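Local atomic coordinates of MobB protein homolog (Geobacillus stearothermophilus, PDB entry 1XJC), a protein that is of unknown function but, as a MobB homolog with a P-loop NTPase fold, probably binds nucleotide and takes part in molybdopterin guanine dinucleotide cofactor synthesis. Residues 78-81 and 82-85; 90-94 and 95-99; 155-158 and 159-163. All coordinates share one frame; numbering follows the deposited sequence.

How the contacts relate
The three contacts follow one another along the chain. Contact 1 (78-85) is the loop between strand 73-78 of the two-stranded antiparallel sheet and helix 85-92. Contact 2 (90-99) is the end of that helix and the turn into strand 99-103 of the six-stranded parallel sheet. Their centres lie about 18 Å apart, and the nearest atoms come within about 4 Å without touching. Contact 3 (155-163) belongs to helix 154-166, on the far side of the chain's centre from contact 1, about 33 Å between centres. Its centre is about 23 Å from that of contact 2. Tyr-157 of contact 3 lies near the probable P-loop without touching it.

Contact 1 (78-81 and 82-85); sequences LRRP and LWRL
Arg-80 and Trp-83 make the main side-chain contact of this loop. The aliphatic start of the arginine lies over one face of the indole. Its CB sits 3.8 Å from the centroid of the five-membered ring of Trp-83, 25° off the ring normal, which is a CH-pi contact. From CG to NE the arginine chain is extended. This carries it across the indole, from the pyrrole part toward the benzene part. There Arg-80 NH1 comes to 3.1 Å from Trp-83 CH2. The guanidinium and ring planes are 48° apart, so the two groups are not stacked flat.

The apolar contact is smaller. Leu-78 CB meets Trp-83 CZ2 at 3.7 Å, at the end of strand 73-78. The indole is thus touched by the residue that closes the strand and by a residue of the loop after it. The segment 78-85 leads from the two-stranded antiparallel sheet to helix 85-92. Pro-81 and Leu-82 form the bend that brings the chain back, and Trp-83 reaches over to the strand end. Arg-84 then takes the N-cap position of the helix, and its backbone N is bonded to Asp-87 OD2.

One hydrogen bond spans the bend. Trp-83 NE1 donates to Leu-78 O at 3.2 Å. The bond is clearly bent, with an N-H...O angle of 136°. The donor stands above the carbonyl plane, and the oxygen is tilted from the ring plane. Even so, the bond ties the indole N-H to the main chain, though so bent a bond can restrain the ring only modestly. The CB of Arg-79 points away from the bend. Its backbone pairs with Val-64, and its NH1 donates to Gly-62 O.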
loop_
_atom_site.group_PDB
_atom_site.type_symbol
_atom_site.label_atom_id
_atom_site.label_comp_id
_atom_site.label_asym_id
_atom_site.label_seq_id
_atom_site.Cartn_x
_atom_site.Cartn_y
_atom_site.Cartn_z
ATOM N N LEU A 78 -19.795 -4.105 -6.420
ATOM C CA LEU A 78 -20.594 -4.636 -5.331
ATOM C C LEU A 78 -20.942 -3.544 -4.324
ATOM O O LEU A 78 -20.066 -2.792 -3.894
ATOM C CB LEU A 78 -19.822 -5.762 -4.631
ATOM C CG LEU A 78 -19.204 -6.861 -5.517
ATOM C CD1 LEU A 78 -18.380 -7.804 -4.663
ATOM C CD2 LEU A 78 -20.291 -7.641 -6.247
ATOM N N ARG A 79 -22.213 -3.466 -3.944
ATOM C CA ARG A 79 -22.658 -2.448 -3.005
ATOM C C ARG A 79 -22.947 -3.032 -1.628
ATOM O O ARG A 79 -23.471 -4.137 -1.495
ATOM C CB ARG A 79 -23.907 -1.731 -3.544
ATOM C CG ARG A 79 -24.249 -0.447 -2.773
ATOM C CD ARG A 79 -25.476 0.277 -3.342
ATOM N NE ARG A 79 -26.724 -0.243 -2.778
ATOM C CZ ARG A 79 -27.781 -0.606 -3.501
ATOM N NH1 ARG A 79 -27.751 -0.508 -4.828
ATOM N NH2 ARG A 79 -28.867 -1.065 -2.893
ATOM N N ARG A 80 -22.594 -2.267 -0.601
ATOM C CA ARG A 80 -22.790 -2.664 0.789
ATOM C C ARG A 80 -22.860 -1.354 1.571
ATOM O O ARG A 80 -22.310 -0.342 1.132
ATOM C CB ARG A 80 -21.586 -3.463 1.278
ATOM C CG ARG A 80 -21.902 -4.793 1.910
ATOM C CD ARG A 80 -20.699 -5.275 2.714
ATOM N NE ARG A 80 -20.837 -6.662 3.154
ATOM C CZ ARG A 80 -20.912 -7.697 2.322
ATOM N NH1 ARG A 80 -20.864 -7.492 1.016
ATOM N NH2 ARG A 80 -21.030 -8.933 2.790
ATOM N N PRO A 81 -23.546 -1.344 2.726
ATOM C CA PRO A 81 -23.591 -0.076 3.462
ATOM C C PRO A 81 -22.148 0.411 3.691
ATOM O O PRO A 81 -21.827 1.580 3.448
ATOM C CB PRO A 81 -24.310 -0.451 4.765
ATOM C CG PRO A 81 -25.227 -1.572 4.327
ATOM C CD PRO A 81 -24.345 -2.387 3.393
ATOM N N LEU A 82 -21.279 -0.502 4.117
ATOM C CA LEU A 82 -19.873 -0.167 4.354
ATOM C C LEU A 82 -18.889 -1.304 4.045
ATOM O O LEU A 82 -19.100 -2.435 4.459
ATOM C CB LEU A 82 -19.658 0.250 5.817
ATOM C CG LEU A 82 -18.185 0.180 6.251
ATOM C CD1 LEU A 82 -17.468 1.420 5.747
ATOM C CD2 LEU A 82 -18.071 0.072 7.764
ATOM N N TRP A 83 -17.811 -0.992 3.334
ATOM C CA TRP A 83 -16.784 -1.990 3.038
ATOM C C TRP A 83 -15.558 -1.796 3.934
ATOM O O TRP A 83 -14.937 -0.743 3.916
ATOM C CB TRP A 83 -16.323 -1.904 1.577
ATOM C CG TRP A 83 -17.308 -2.457 0.594
ATOM C CD1 TRP A 83 -18.151 -1.751 -0.214
ATOM C CD2 TRP A 83 -17.573 -3.841 0.343
ATOM N NE1 TRP A 83 -18.928 -2.612 -0.953
ATOM C CE2 TRP A 83 -18.595 -3.901 -0.630
ATOM C CE3 TRP A 83 -17.046 -5.034 0.845
ATOM C CZ2 TRP A 83 -19.101 -5.113 -1.112
ATOM C CZ3 TRP A 83 -17.549 -6.245 0.365
ATOM C CH2 TRP A 83 -18.572 -6.269 -0.610
ATOM N N ARG A 84 -15.210 -2.802 4.721
ATOM C CA ARG A 84 -14.018 -2.695 5.551
ATOM C C ARG A 84 -12.875 -3.365 4.785
ATOM O O ARG A 84 -13.119 -4.237 3.948
ATOM C CB ARG A 84 -14.235 -3.400 6.886
ATOM C CG ARG A 84 -15.283 -2.743 7.754
ATOM C CD ARG A 84 -15.693 -3.653 8.900
ATOM N NE ARG A 84 -16.758 -3.045 9.695
ATOM C CZ ARG A 84 -16.578 -2.043 10.553
ATOM N NH1 ARG A 84 -15.365 -1.532 10.740
ATOM N NH2 ARG A 84 -17.617 -1.539 11.213
ATOM N N LEU A 85 -11.632 -2.971 5.065
ATOM C CA LEU A 85 -10.498 -3.575 4.360
ATOM C C LEU A 85 -10.568 -5.091 4.489
ATOM O O LEU A 85 -10.349 -5.797 3.515
ATOM C CB LEU A 85 -9.151 -3.073 4.905
ATOM C CG LEU A 85 -7.927 -3.791 4.305
ATOM C CD1 LEU A 85 -7.833 -3.499 2.798
ATOM C CD2 LEU A 85 -6.634 -3.332 5.037
#

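Contact 2 (90-94 and 95-99); sequences ALYAP and LRLDL
Tyr-92 and Leu-97 pack against each other where helix 85-92 gives way to the turn before strand 99-103. This is a helix-to-strand connection feeding the parallel sheet of the P-loop NTPase fold. The close part is a single methyl group against the root of the tyrosine. Leu-97 CD1 lies 3.6 Å from Tyr-92 CD2, and the same Leu-97 CD1 is also about 3.8 Å from CB and CG of Tyr-92. The leucine has CG anti to its carbonyl carbon (chi1 -60°), and CD1 is anti to CA, so the extended chain reaches the tyrosine. It meets the ring at a slant. Met-4 touches both side chains, and the far end of the tyrosine is held by a hydrogen bond from its OH to Thr-37 O.

The other side is looser and more exposed. Ala-93 and Pro-94 make a short 3-10 segment. The CB of Pro-94 contacts little beyond the next peptide nitrogen, and the CB of Arg-96 points away from the helix. Arg-96 has positive phi (47°), which helps the chain change direction here. Arg-34 reaches the turn from outside, and its NH2 is bonded to Leu-95 O. The fixed point of this otherwise exposed turn is a backbone bond: Leu-95 N donates to Tyr-92 O at 2.9 Å, with an N-H...O angle of 156°.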
loop_
_atom_site.group_PDB
_atom_site.type_symbol
_atom_site.label_atom_id
_atom_site.label_comp_id
_atom_site.label_asym_id
_atom_site.label_seq_id
_atom_site.Cartn_x
_atom_site.Cartn_y
_atom_site.Cartn_z
ATOM N N ALA A 90 -10.784 -10.621 2.305
ATOM C CA ALA A 90 -11.420 -11.935 2.368
ATOM C C ALA A 90 -11.701 -12.408 0.943
ATOM O O ALA A 90 -11.629 -13.601 0.656
ATOM C CB ALA A 90 -12.722 -11.866 3.175
ATOM N N LEU A 91 -12.018 -11.471 0.053
ATOM C CA LEU A 91 -12.272 -11.810 -1.344
ATOM C C LEU A 91 -10.968 -12.151 -2.071
ATOM O O LEU A 91 -10.995 -12.803 -3.111
ATOM C CB LEU A 91 -12.957 -10.649 -2.078
ATOM C CG LEU A 91 -14.342 -10.214 -1.589
ATOM C CD1 LEU A 91 -14.847 -9.038 -2.413
ATOM C CD2 LEU A 91 -15.306 -11.380 -1.700
ATOM N N TYR A 92 -9.833 -11.714 -1.524
ATOM C CA TYR A 92 -8.518 -11.966 -2.129
ATOM C C TYR A 92 -7.915 -13.282 -1.672
ATOM O O TYR A 92 -7.097 -13.879 -2.373
ATOM C CB TYR A 92 -7.548 -10.838 -1.767
ATOM C CG TYR A 92 -7.682 -9.604 -2.628
ATOM C CD1 TYR A 92 -8.791 -9.424 -3.463
ATOM C CD2 TYR A 92 -6.692 -8.615 -2.617
ATOM C CE1 TYR A 92 -8.910 -8.288 -4.272
ATOM C CE2 TYR A 92 -6.802 -7.479 -3.419
ATOM C CZ TYR A 92 -7.910 -7.318 -4.248
ATOM O OH TYR A 92 -8.008 -6.197 -5.062
ATOM N N ALA A 93 -8.326 -13.723 -0.492
ATOM C CA ALA A 93 -7.839 -14.958 0.107
ATOM C C ALA A 93 -7.771 -16.154 -0.850
ATOM O O ALA A 93 -6.750 -16.841 -0.922
ATOM C CB ALA A 93 -8.699 -15.310 1.321
ATOM N N PRO A 94 -8.849 -16.407 -1.608
ATOM C CA PRO A 94 -8.877 -17.537 -2.548
ATOM C C PRO A 94 -7.942 -17.413 -3.757
ATOM O O PRO A 94 -7.741 -18.388 -4.482
ATOM C CB PRO A 94 -10.349 -17.592 -2.989
ATOM C CG PRO A 94 -11.093 -16.824 -1.903
ATOM C CD PRO A 94 -10.142 -15.704 -1.607
ATOM N N LEU A 95 -7.370 -16.231 -3.978
ATOM C CA LEU A 95 -6.499 -16.029 -5.137
ATOM C C LEU A 95 -5.001 -16.311 -4.982
ATOM O O LEU A 95 -4.221 -15.964 -5.866
ATOM C CB LEU A 95 -6.695 -14.618 -5.691
ATOM C CG LEU A 95 -8.087 -14.266 -6.232
ATOM C CD1 LEU A 95 -8.145 -12.778 -6.503
ATOM C CD2 LEU A 95 -8.389 -15.063 -7.511
ATOM N N ARG A 96 -4.593 -16.939 -3.882
ATOM C CA ARG A 96 -3.175 -17.284 -3.677
ATOM C C ARG A 96 -2.211 -16.138 -3.975
ATOM O O ARG A 96 -1.233 -16.329 -4.696
ATOM C CB ARG A 96 -2.774 -18.457 -4.581
ATOM C CG ARG A 96 -3.544 -19.751 -4.361
ATOM C CD ARG A 96 -3.198 -20.763 -5.455
ATOM N NE ARG A 96 -3.544 -20.262 -6.788
ATOM C CZ ARG A 96 -2.682 -20.144 -7.795
ATOM N NH1 ARG A 96 -1.407 -20.493 -7.633
ATOM N NH2 ARG A 96 -3.091 -19.676 -8.968
ATOM N N LEU A 97 -2.478 -14.958 -3.428
ATOM C CA LEU A 97 -1.618 -13.806 -3.663
ATOM C C LEU A 97 -0.352 -13.847 -2.806
ATOM O O LEU A 97 -0.382 -14.306 -1.661
ATOM C CB LEU A 97 -2.401 -12.516 -3.395
ATOM C CG LEU A 97 -3.641 -12.340 -4.284
ATOM C CD1 LEU A 97 -4.375 -11.054 -3.909
ATOM C CD2 LEU A 97 -3.227 -12.318 -5.752
ATOM N N ASP A 98 0.756 -13.384 -3.378
ATOM C CA ASP A 98 2.033 -13.329 -2.671
ATOM C C ASP A 98 2.190 -11.999 -1.942
ATOM O O ASP A 98 2.938 -11.899 -0.971
ATOM C CB ASP A 98 3.209 -13.468 -3.650
ATOM C CG ASP A 98 3.183 -14.786 -4.415
ATOM O OD1 ASP A 98 3.290 -15.846 -3.759
ATOM O OD2 ASP A 98 3.039 -14.751 -5.664
ATOM N N LEU A 99 1.484 -10.982 -2.425
ATOM C CA LEU A 99 1.593 -9.640 -1.872
ATOM C C LEU A 99 0.339 -8.834 -2.165
ATOM O O LEU A 99 -0.183 -8.869 -3.280
ATOM C CB LEU A 99 2.794 -8.911 -2.511
ATOM C CG LEU A 99 2.962 -7.413 -2.195
ATOM C CD1 LEU A 99 3.358 -7.258 -0.715
ATOM C CD2 LEU A 99 4.022 -6.762 -3.108
#

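Contact 3 (155-158 and 159-163); sequences DEYI and PWLMN
Ile-158 has CG2 anti to its backbone N and CG1 beside it (chi1 -68°), and Met-162 has CG anti to its carbonyl carbon. These torsions bring Ile-158 CG2 and Met-162 CG to 4.2 Å, one turn apart on helix 154-166. Met-162 is a selenomethionine. Met-162 CG also rests 3.2 Å from Ile-158 O. One residue back along the helix, Leu-161 CG lies 3.1 Å from Tyr-157 O, while its CD1 only grazes the tyrosine ring. Ile-158 and Leu-161 face helix 17-30, and so does Tyr-157, whose OH is bonded to Leu-151 O. Tyr-157 and Trp-160 both touch Phe-149 of strand 148-150, and the Trp-160 and Phe-149 rings meet.

Pro-159 interrupts the backbone bonding. Its CD stands 3.4 Å from Asp-155 O, where an N-H would normally sit, and is pressed to 3.3 Å from Ile-158 CB. The helix kinks here. Bonding resumes with Trp-160 N to Glu-156 O at 3.2 Å, then Leu-161 N to Tyr-157 O at 2.8 Å. Met-162 N reaches Ile-158 O at 2.9 Å, almost straight at 172°. The lack of an N-H on the proline thus costs the helix one bond, and pairing resumes at the next residue.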
loop_
_atom_site.group_PDB
_atom_site.type_symbol
_atom_site.label_atom_id
_atom_site.label_comp_id
_atom_site.label_asym_id
_atom_site.label_seq_id
_atom_site.Cartn_x
_atom_site.Cartn_y
_atom_site.Cartn_z
ATOM N N ASP A 155 15.525 3.599 -6.579
ATOM C CA ASP A 155 16.552 2.595 -6.872
ATOM C C ASP A 155 17.019 1.962 -5.568
ATOM O O ASP A 155 17.630 0.891 -5.556
ATOM C CB ASP A 155 17.756 3.209 -7.585
ATOM C CG ASP A 155 17.519 3.384 -9.076
ATOM O OD1 ASP A 155 16.590 2.733 -9.605
ATOM O OD2 ASP A 155 18.268 4.157 -9.715
ATOM N N GLU A 156 16.729 2.640 -4.468
ATOM C CA GLU A 156 17.093 2.115 -3.177
ATOM C C GLU A 156 15.890 1.615 -2.380
ATOM O O GLU A 156 15.939 0.511 -1.825
ATOM C CB GLU A 156 17.827 3.164 -2.359
ATOM C CG GLU A 156 18.316 2.623 -1.053
ATOM C CD GLU A 156 19.713 3.110 -0.750
ATOM O OE1 GLU A 156 19.872 4.307 -0.407
ATOM O OE2 GLU A 156 20.652 2.291 -0.880
ATOM N N TYR A 157 14.798 2.376 -2.331
ATOM C CA TYR A 157 13.690 1.881 -1.510
ATOM C C TYR A 157 12.887 0.701 -2.058
ATOM O O TYR A 157 12.339 -0.067 -1.281
ATOM C CB TYR A 157 12.763 3.029 -1.034
ATOM C CG TYR A 157 12.046 3.847 -2.080
ATOM C CD1 TYR A 157 11.019 3.295 -2.857
ATOM C CD2 TYR A 157 12.352 5.199 -2.254
ATOM C CE1 TYR A 157 10.318 4.078 -3.776
ATOM C CE2 TYR A 157 11.660 5.988 -3.168
ATOM C CZ TYR A 157 10.644 5.425 -3.924
ATOM O OH TYR A 157 9.952 6.214 -4.813
ATOM N N ILE A 158 12.840 0.527 -3.373
ATOM C CA ILE A 158 12.099 -0.601 -3.950
ATOM C C ILE A 158 12.810 -1.918 -3.607
ATOM O O ILE A 158 12.191 -2.832 -3.069
ATOM C CB ILE A 158 11.932 -0.436 -5.481
ATOM C CG1 ILE A 158 10.998 0.759 -5.766
ATOM C CG2 ILE A 158 11.373 -1.723 -6.096
ATOM C CD1 ILE A 158 9.552 0.591 -5.192
ATOM N N PRO A 159 14.123 -2.028 -3.892
ATOM C CA PRO A 159 14.782 -3.293 -3.534
ATOM C C PRO A 159 14.694 -3.510 -2.006
ATOM O O PRO A 159 14.546 -4.639 -1.525
ATOM C CB PRO A 159 16.223 -3.080 -4.020
ATOM C CG PRO A 159 16.025 -2.213 -5.227
ATOM C CD PRO A 159 15.012 -1.191 -4.722
ATOM N N TRP A 160 14.770 -2.428 -1.240
ATOM C CA TRP A 160 14.683 -2.562 0.219
ATOM C C TRP A 160 13.313 -3.141 0.627
ATOM O O TRP A 160 13.211 -4.081 1.454
ATOM C CB TRP A 160 14.879 -1.204 0.887
ATOM C CG TRP A 160 14.936 -1.282 2.383
ATOM C CD1 TRP A 160 16.038 -1.542 3.152
ATOM C CD2 TRP A 160 13.839 -1.149 3.289
ATOM N NE1 TRP A 160 15.692 -1.581 4.481
ATOM C CE2 TRP A 160 14.346 -1.345 4.593
ATOM C CE3 TRP A 160 12.474 -0.883 3.127
ATOM C CZ2 TRP A 160 13.535 -1.286 5.728
ATOM C CZ3 TRP A 160 11.667 -0.825 4.255
ATOM C CH2 TRP A 160 12.203 -1.025 5.541
ATOM N N LEU A 161 12.257 -2.576 0.055
ATOM C CA LEU A 161 10.903 -3.037 0.371
ATOM C C LEU A 161 10.691 -4.478 -0.085
ATOM O O LEU A 161 10.139 -5.284 0.664
ATOM C CB LEU A 161 9.855 -2.119 -0.270
ATOM C CG LEU A 161 9.751 -0.728 0.351
ATOM C CD1 LEU A 161 8.856 0.176 -0.489
ATOM C CD2 LEU A 161 9.204 -0.867 1.763
HETATM N N MSE A 162 11.130 -4.808 -1.299
HETATM C CA MSE A 162 10.969 -6.168 -1.803
HETATM C C MSE A 162 11.652 -7.154 -0.831
HETATM O O MSE A 162 11.115 -8.231 -0.519
HETATM C CB MSE A 162 11.567 -6.280 -3.210
HETATM C CG MSE A 162 10.779 -5.495 -4.268
HETATM SE SE MSE A 162 8.988 -6.248 -4.544
HETATM C CE MSE A 162 9.487 -7.676 -5.772
ATOM N N ASN A 163 12.817 -6.770 -0.329
ATOM C CA ASN A 163 13.526 -7.628 0.607
ATOM C C ASN A 163 12.716 -7.760 1.900
ATOM O O ASN A 163 12.644 -8.850 2.475
ATOM C CB ASN A 163 14.923 -7.078 0.920
ATOM C CG ASN A 163 15.687 -7.963 1.899
ATOM O OD1 ASN A 163 15.972 -9.129 1.610
ATOM N ND2 ASN A 163 16.010 -7.416 3.068
#